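Protein FmtA (Staphylococcus aureus, PDB 5ZH8) releases D-alanine from wall teichoic acid and lipoteichoic acid by ester hydrolysis, and affects cell wall structure and the level of methicillin resistance. Local coordinates at residues Leu274-Asn277 and Ile278-Gln281; Leu317-Gly321 and Thr322-Pro326; Lys376-Asn380 and Asp381-Gln385. One frame throughout, in Å; residues are numbered along the deposited sequence.

Interaction 1: Leu274-Asn277 and Ile278-Gln281; sequences LRPN and ILDQ
Asn277 and Ile278 are neighbours in the chain, and their side chains run alongside each other in the same direction. The amide oxygen OD1 of Asn277 rests against the branch methyl CG2 of Ile278 at 3.5 Å. With chi1 at 55°, the Asn277 amide is held near the backbone on the side of Ile278, where OD1 can reach that methyl. OD1 of Asn277 also comes within 3.3 Å of the backbone N of Ile278, but the N-H is badly aimed, so this is not a hydrogen bond. Ile278 has CG1 between its own N and carbonyl carbon (chi1 57°), which sends CG2 back against the peptide carbon of Asn277. The distance from CG2 of Ile278 to C of Asn277 is 3.3 Å.

Pro276 makes the apolar contact three residues along. One ring carbon, CB of Pro276, meets the methyl CD1 of Leu279 at 3.3 Å. The proline ring and the leucine side chain cross at a slant, and CG of Pro276 stands farther off. Just beyond, N of Gln281 bonds to O of Ile278 at 3.1 Å, which closes a beta turn over Ile278-Gln281. The amide of Gln281 is held outside the segment, by Tyr180 OH and by the backbone O of Ser183.

The stretch belongs to the loop between strands 272-273 and 288-290. Pro276 and Leu279 pack on Tyr289 of strand 288-290. Ile278 and Leu279 rest on Phe346 of strand 340-346, so the loop lies against one strand from each of the two larger sheets.

Interaction 2: Leu317-Gly321 and Thr322-Pro326; sequences LHEFG and TKQYP
Thr322 and Glu319 form the main side-chain bond here, three residues apart and just beyond helix 310-318. The hydroxyl OG1 of Thr322 donates to OE2 of Glu319 at 2.6 Å. It meets the carboxylate on the anti side, 22° out of its plane. The glutamate chain is extended, with CG opposite its own N (chi1 180°), and reaches across Thr322 at about a right angle. CG of Glu319 touches the methyl CG2 of Thr322 at 3.5 Å.

Gln324 comes next in the polar group. A water donates both to OE2 of Glu319 and to OE1 of Gln324, at 3.0 Å from the latter. OE2 of Glu319 thus receives two hydrogen bonds, while the other oxygen, OE1, takes the backbone N of Val396 near the C-terminus.

Tyr325 turns its ring edge to the same carboxylate. Its CD2 lies 3.5 Å from OE2 of Glu319, close to the ring plane. The N of Tyr325 donates to OG1 of Thr322 at 2.9 Å. The hydroxyl therefore gives one bond and takes one. The backbone of Tyr325 also closes the loop. Its O accepts from N of Thr322 at 3.0 Å and, weakly, from N of Gly321; CA of Phe320 adds a CH contact. Gly321 has positive phi, 85°, where the chain turns. Pro326 follows, and its O is met by CA of Gly321 at 3.5 Å. Around the loop, Arg330 of strand 329-330 touches Phe320 and Tyr325 and bonds to O of Glu319.

Accepting from the backbone N three residues on makes Thr322 the head of an ST motif, set in the loop that joins helix 310-318 to strand 329-330.

Interaction 3: Lys376-Asn380 and Asp381-Gln385; sequences KHIYN and DILKQ
From His377 O to Ile382 N (2.9 Å) and from Ile378 O to Leu383 N (2.8 Å) the helix makes wide, pi-type turns, and beyond them Gln385 N bonds to Tyr379 O at 2.9 Å, after Lys384 has left helical geometry with positive phi.

ND1 of His377 donates to OD2 of Asp381 at 2.8 Å. The anti lone pair of OD2 is used, and the carboxylate oxygen sits 21° out of the imidazole plane. Ring and carboxylate planes stand 75° apart. CD2 and NE2 of His377 each lie 3.9 Å from CD1 of Ile382, which approaches the ring obliquely. The ring meets Tyr82 edge-to-face, and His377 packs on Leu87 of the second subunit.

This is the C-terminal helix of the beta-lactamase fold, which lies on the large antiparallel sheet beside helix 74-85. The side chains of Ile378 and Leu383 run alongside each other, and both touch Val361 of strand 359-365 and Ile79 of helix 74-85.

Tyr379 carries a CH-pi contact. CB of Gln385 sits over the ring face, 3.6 Å from its centroid. Ring and amide planes are nearly perpendicular. A bend at chi2 (-60°) brings NE2 of Gln385 back to O of Leu383 at 2.9 Å, while OE1 of Gln385 bonds to Asn356. The phenol OH of Tyr379 is hydrogen-bonded to O of Thr338.

In the fold
The three contacts follow one another along the chain. None nests in another or crosses it, and each is local. Interaction 1 comes first. It lies within the loop between strands 272-273 and 288-290 and touches one strand of the three-stranded sheet and one of the large sheet. Interaction 2 closes the loop from helix 310-318 into strand 329-330, an outermost strand of the large sheet. It lies on the opposite side of the chain's centre from interaction 1, with centres about 34 Å apart. Interaction 3 lies at the C-terminal part of the last helix, 371-382, which packs on strand 359-365 and helix 74-85. Its nearest atoms are about 9 Å from interaction 2, without touching.

Interaction 1: Leu274-Asn277 and Ile278-Gln281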
loop_
_atom_site.group_PDB
_atom_site.type_symbol
_atom_site.label_atom_id
_atom_site.label_comp_id
_atom_site.label_asym_id
_atom_site.label_seq_id
_atom_site.Cartn_x
_atom_site.Cartn_y
_atom_site.Cartn_z
ATOM N N LEU A 274 -2.318 -2.405 -12.281
ATOM C CA LEU A 274 -2.985 -1.138 -12.011
ATOM C C LEU A 274 -2.663 -0.152 -13.135
ATOM O O LEU A 274 -1.606 0.492 -13.125
ATOM C CB LEU A 274 -2.503 -0.549 -10.679
ATOM C CG LEU A 274 -2.775 -1.312 -9.385
ATOM C CD1 LEU A 274 -2.344 -0.459 -8.213
ATOM C CD2 LEU A 274 -4.237 -1.703 -9.264
ATOM N N ARG A 275 -3.582 -0.030 -14.095
ATOM C CA ARG A 275 -3.373 0.802 -15.274
ATOM C C ARG A 275 -3.506 2.274 -14.920
ATOM O O ARG A 275 -4.535 2.683 -14.378
ATOM C CB ARG A 275 -4.388 0.443 -16.365
ATOM C CG ARG A 275 -4.096 1.029 -17.741
ATOM C CD ARG A 275 -4.838 0.243 -18.830
ATOM N NE ARG A 275 -4.529 0.737 -20.173
ATOM C CZ ARG A 275 -5.118 1.782 -20.764
ATOM N NH1 ARG A 275 -6.082 2.467 -20.150
ATOM N NH2 ARG A 275 -4.743 2.146 -21.991
ATOM N N PRO A 276 -2.455 3.075 -15.202
ATOM C CA PRO A 276 -2.584 4.519 -15.032
ATOM C C PRO A 276 -3.658 5.085 -15.959
ATOM O O PRO A 276 -3.613 4.863 -17.173
ATOM C CB PRO A 276 -1.199 5.044 -15.408
ATOM C CG PRO A 276 -0.277 3.903 -15.177
ATOM C CD PRO A 276 -1.075 2.689 -15.550
ATOM N N ASN A 277 -4.619 5.793 -15.370
ATOM C CA ASN A 277 -5.791 6.291 -16.084
ATOM C C ASN A 277 -5.966 7.817 -15.986
ATOM O O ASN A 277 -6.960 8.353 -16.484
ATOM C CB ASN A 277 -7.045 5.583 -15.553
ATOM C CG ASN A 277 -7.206 5.713 -14.045
ATOM O OD1 ASN A 277 -6.327 6.216 -13.346
ATOM N ND2 ASN A 277 -8.346 5.283 -13.543
ATOM N N ILE A 278 -5.008 8.501 -15.357
ATOM C CA ILE A 278 -5.130 9.932 -15.062
ATOM C C ILE A 278 -3.844 10.736 -15.321
ATOM O O ILE A 278 -3.740 11.897 -14.927
ATOM C CB ILE A 278 -5.548 10.149 -13.589
ATOM C CG1 ILE A 278 -4.551 9.480 -12.634
ATOM C CG2 ILE A 278 -6.954 9.622 -13.354
ATOM C CD1 ILE A 278 -4.776 9.799 -11.169
ATOM N N LEU A 279 -2.873 10.131 -15.997
ATOM C CA LEU A 279 -1.558 10.745 -16.150
ATOM C C LEU A 279 -1.567 11.923 -17.130
ATOM O O LEU A 279 -0.630 12.730 -17.148
ATOM C CB LEU A 279 -0.533 9.689 -16.568
ATOM C CG LEU A 279 -0.344 8.492 -15.620
ATOM C CD1 LEU A 279 0.796 7.621 -16.120
ATOM C CD2 LEU A 279 -0.089 8.953 -14.192
ATOM N N ASP A 280 -2.619 12.030 -17.938
ATOM C CA ASP A 280 -2.826 13.212 -18.795
ATOM C C ASP A 280 -3.070 14.512 -18.008
ATOM O O ASP A 280 -2.810 15.595 -18.517
ATOM C CB ASP A 280 -3.964 12.973 -19.810
ATOM C CG ASP A 280 -5.282 12.568 -19.159
ATOM O OD1 ASP A 280 -5.316 12.274 -17.937
ATOM O OD2 ASP A 280 -6.296 12.532 -19.891
ATOM N N GLN A 281 -3.552 14.393 -16.772
ATOM C CA GLN A 281 -3.815 15.547 -15.911
ATOM C C GLN A 281 -2.756 15.728 -14.817
ATOM O O GLN A 281 -2.890 16.604 -13.962
ATOM C CB GLN A 281 -5.201 15.393 -15.270
ATOM C CG GLN A 281 -5.238 14.534 -14.006
ATOM C CD GLN A 281 -6.551 13.798 -13.808
ATOM O OE1 GLN A 281 -7.184 13.911 -12.760
ATOM N NE2 GLN A 281 -6.963 13.030 -14.816
#

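Interaction 2: Leu317-Gly321 and Thr322-Pro326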
loop_
_atom_site.group_PDB
_atom_site.type_symbol
_atom_site.label_atom_id
_atom_site.label_comp_id
_atom_site.label_asym_id
_atom_site.label_seq_id
_atom_site.Cartn_x
_atom_site.Cartn_y
_atom_site.Cartn_z
ATOM N N LEU A 317 20.170 21.798 -1.842
ATOM C CA LEU A 317 20.389 20.388 -1.510
ATOM C C LEU A 317 20.611 20.103 -0.021
ATOM O O LEU A 317 20.346 18.982 0.417
ATOM C CB LEU A 317 21.588 19.824 -2.291
ATOM C CG LEU A 317 21.537 19.817 -3.827
ATOM C CD1 LEU A 317 22.728 19.041 -4.372
ATOM C CD2 LEU A 317 20.238 19.244 -4.365
ATOM N N HIS A 318 21.124 21.062 0.755
ATOM C CA HIS A 318 21.598 20.745 2.122
ATOM C C HIS A 318 21.110 21.616 3.286
ATOM O O HIS A 318 21.258 21.213 4.438
ATOM C CB HIS A 318 23.122 20.724 2.131
ATOM C CG HIS A 318 23.714 19.796 1.120
ATOM N ND1 HIS A 318 23.324 18.482 1.004
ATOM C CD2 HIS A 318 24.684 19.984 0.196
ATOM C CE1 HIS A 318 24.030 17.899 0.053
ATOM N NE2 HIS A 318 24.862 18.787 -0.454
ATOM N N GLU A 319 20.551 22.794 3.009
ATOM C CA GLU A 319 20.127 23.697 4.078
ATOM C C GLU A 319 18.733 23.322 4.536
ATOM O O GLU A 319 17.819 23.247 3.719
ATOM C CB GLU A 319 20.143 25.157 3.609
ATOM C CG GLU A 319 19.704 26.159 4.675
ATOM C CD GLU A 319 19.863 27.602 4.234
ATOM O OE1 GLU A 319 20.974 28.012 3.845
ATOM O OE2 GLU A 319 18.872 28.348 4.287
ATOM N N PHE A 320 18.565 23.091 5.836
ATOM C CA PHE A 320 17.234 22.889 6.405
ATOM C C PHE A 320 17.141 23.402 7.829
ATOM O O PHE A 320 18.122 23.371 8.568
ATOM C CB PHE A 320 16.796 21.421 6.308
ATOM C CG PHE A 320 17.431 20.506 7.309
ATOM C CD1 PHE A 320 18.766 20.156 7.201
ATOM C CD2 PHE A 320 16.674 19.943 8.327
ATOM C CE1 PHE A 320 19.344 19.284 8.110
ATOM C CE2 PHE A 320 17.243 19.072 9.238
ATOM C CZ PHE A 320 18.581 18.737 9.129
ATOM N N GLY A 321 15.951 23.874 8.198
ATOM C CA GLY A 321 15.711 24.475 9.502
ATOM C C GLY A 321 16.068 25.950 9.518
ATOM O O GLY A 321 16.545 26.472 10.525
ATOM N N THR A 322 15.819 26.619 8.397
ATOM C CA THR A 322 16.124 28.036 8.243
ATOM C C THR A 322 14.915 28.770 7.687
ATOM O O THR A 322 14.016 28.159 7.116
ATOM C CB THR A 322 17.304 28.246 7.276
ATOM O OG1 THR A 322 16.931 27.797 5.966
ATOM C CG2 THR A 322 18.529 27.472 7.748
ATOM N N LYS A 323 14.922 30.071 7.783
ATOM C CA LYS A 323 13.823 30.815 7.261
ATOM C C LYS A 323 13.570 30.444 5.813
ATOM O O LYS A 323 12.452 30.232 5.425
ATOM C CB LYS A 323 14.099 32.297 7.431
ATOM C CG LYS A 323 13.109 33.193 6.742
ATOM C CD LYS A 323 11.901 33.438 7.606
ATOM C CE LYS A 323 11.036 34.537 7.021
ATOM N NZ LYS A 323 11.691 35.872 7.024
ATOM N N GLN A 324 14.626 30.335 5.031
ATOM C CA GLN A 324 14.518 30.025 3.608
ATOM C C GLN A 324 14.070 28.597 3.368
ATOM O O GLN A 324 13.151 28.359 2.578
ATOM C CB GLN A 324 15.862 30.251 2.916
ATOM C CG GLN A 324 15.788 30.139 1.404
ATOM C CD GLN A 324 17.102 30.425 0.718
ATOM O OE1 GLN A 324 18.081 30.820 1.354
ATOM N NE2 GLN A 324 17.133 30.221 -0.589
ATOM N N TYR A 325 14.733 27.661 4.042
ATOM C CA TYR A 325 14.432 26.236 3.941
ATOM C C TYR A 325 14.044 25.709 5.325
ATOM O O TYR A 325 14.855 25.069 5.992
ATOM C CB TYR A 325 15.651 25.481 3.410
ATOM C CG TYR A 325 16.027 25.860 1.999
ATOM C CD1 TYR A 325 15.347 25.327 0.916
ATOM C CD2 TYR A 325 17.060 26.755 1.745
ATOM C CE1 TYR A 325 15.684 25.673 -0.382
ATOM C CE2 TYR A 325 17.411 27.107 0.454
ATOM C CZ TYR A 325 16.717 26.560 -0.609
ATOM O OH TYR A 325 17.044 26.895 -1.907
ATOM N N PRO A 326 12.804 25.993 5.768
ATOM C CA PRO A 326 12.375 25.656 7.131
ATOM C C PRO A 326 12.218 24.165 7.392
ATOM O O PRO A 326 12.443 23.713 8.510
ATOM C CB PRO A 326 11.017 26.350 7.249
ATOM C CG PRO A 326 10.513 26.417 5.857
ATOM C CD PRO A 326 11.725 26.649 5.008
HETATM O O HOH W 1 18.577 30.829 4.340
#

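Interaction 3: Lys376-Asn380 and Asp381-Gln385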
loop_
_atom_site.group_PDB
_atom_site.type_symbol
_atom_site.label_atom_id
_atom_site.label_comp_id
_atom_site.label_asym_id
_atom_site.label_seq_id
_atom_site.Cartn_x
_atom_site.Cartn_y
_atom_site.Cartn_z
ATOM N N LYS A 376 16.712 1.429 2.904
ATOM C CA LYS A 376 17.386 1.697 4.180
ATOM C C LYS A 376 18.434 0.647 4.462
ATOM O O LYS A 376 19.541 0.960 4.885
ATOM C CB LYS A 376 16.401 1.722 5.346
ATOM C CG LYS A 376 15.583 2.991 5.443
ATOM C CD LYS A 376 14.496 2.843 6.495
ATOM C CE LYS A 376 13.818 4.175 6.804
ATOM N NZ LYS A 376 13.365 4.271 8.232
ATOM N N HIS A 377 18.072 -0.603 4.228
ATOM C CA HIS A 377 18.970 -1.705 4.494
ATOM C C HIS A 377 20.212 -1.579 3.625
ATOM O O HIS A 377 21.316 -1.875 4.065
ATOM C CB HIS A 377 18.268 -3.030 4.242
ATOM C CG HIS A 377 19.131 -4.223 4.492
ATOM N ND1 HIS A 377 19.582 -4.566 5.748
ATOM C CD2 HIS A 377 19.623 -5.157 3.645
ATOM C CE1 HIS A 377 20.320 -5.655 5.665
ATOM N NE2 HIS A 377 20.352 -6.040 4.403
ATOM N N ILE A 378 20.030 -1.125 2.393
ATOM C CA ILE A 378 21.146 -0.944 1.472
ATOM C C ILE A 378 22.019 0.247 1.896
ATOM O O ILE A 378 23.237 0.139 1.978
ATOM C CB ILE A 378 20.630 -0.756 0.033
ATOM C CG1 ILE A 378 20.050 -2.077 -0.478
ATOM C CG2 ILE A 378 21.733 -0.255 -0.886
ATOM C CD1 ILE A 378 19.358 -1.979 -1.824
ATOM N N TYR A 379 21.386 1.373 2.179
ATOM C CA TYR A 379 22.096 2.612 2.479
ATOM C C TYR A 379 22.747 2.597 3.875
ATOM O O TYR A 379 23.918 2.957 4.038
ATOM C CB TYR A 379 21.113 3.771 2.351
ATOM C CG TYR A 379 21.703 5.155 2.495
ATOM C CD1 TYR A 379 22.309 5.795 1.418
ATOM C CD2 TYR A 379 21.609 5.844 3.703
ATOM C CE1 TYR A 379 22.821 7.076 1.549
ATOM C CE2 TYR A 379 22.118 7.120 3.848
ATOM C CZ TYR A 379 22.721 7.736 2.772
ATOM O OH TYR A 379 23.216 9.010 2.921
ATOM N N ASN A 380 21.975 2.188 4.874
ATOM C CA ASN A 380 22.437 2.205 6.251
ATOM C C ASN A 380 23.203 0.941 6.621
ATOM O O ASN A 380 24.304 1.026 7.159
ATOM C CB ASN A 380 21.255 2.390 7.206
ATOM C CG ASN A 380 20.537 3.704 6.992
ATOM O OD1 ASN A 380 21.161 4.718 6.694
ATOM N ND2 ASN A 380 19.227 3.699 7.157
ATOM N N ASP A 381 22.635 -0.231 6.349
ATOM C CA ASP A 381 23.240 -1.469 6.835
ATOM C C ASP A 381 24.401 -1.928 5.960
ATOM O O ASP A 381 25.493 -2.190 6.467
ATOM C CB ASP A 381 22.192 -2.579 6.994
ATOM C CG ASP A 381 21.102 -2.219 8.003
ATOM O OD1 ASP A 381 21.363 -1.392 8.907
ATOM O OD2 ASP A 381 19.982 -2.760 7.897
ATOM N N ILE A 382 24.188 -2.012 4.652
ATOM C CA ILE A 382 25.215 -2.563 3.773
ATOM C C ILE A 382 26.276 -1.520 3.426
ATOM O O ILE A 382 27.463 -1.755 3.636
ATOM C CB ILE A 382 24.611 -3.169 2.496
ATOM C CG1 ILE A 382 23.650 -4.306 2.869
ATOM C CG2 ILE A 382 25.718 -3.668 1.583
ATOM C CD1 ILE A 382 22.951 -4.966 1.692
ATOM N N LEU A 383 25.851 -0.373 2.904
ATOM C CA LEU A 383 26.784 0.699 2.542
ATOM C C LEU A 383 27.255 1.540 3.733
ATOM O O LEU A 383 28.171 2.341 3.586
ATOM C CB LEU A 383 26.163 1.613 1.482
ATOM C CG LEU A 383 25.749 0.940 0.166
ATOM C CD1 LEU A 383 25.108 1.969 -0.747
ATOM C CD2 LEU A 383 26.924 0.281 -0.526
ATOM N N LYS A 384 26.619 1.368 4.894
ATOM C CA LYS A 384 27.050 1.992 6.160
ATOM C C LYS A 384 27.130 3.523 6.091
ATOM O O LYS A 384 28.115 4.129 6.528
ATOM C CB LYS A 384 28.374 1.388 6.629
ATOM C CG LYS A 384 28.282 -0.098 6.880
ATOM C CD LYS A 384 29.628 -0.681 7.294
ATOM C CE LYS A 384 30.603 -0.773 6.124
ATOM N NZ LYS A 384 31.700 -1.760 6.381
ATOM N N GLN A 385 26.078 4.134 5.550
ATOM C CA GLN A 385 26.012 5.590 5.378
ATOM C C GLN A 385 25.145 6.286 6.421
ATOM O O GLN A 385 24.771 7.440 6.249
ATOM C CB GLN A 385 25.493 5.920 3.977
ATOM C CG GLN A 385 26.389 5.402 2.874
ATOM C CD GLN A 385 27.780 5.992 2.954
ATOM O OE1 GLN A 385 27.971 7.177 2.715
ATOM N NE2 GLN A 385 28.754 5.167 3.302
#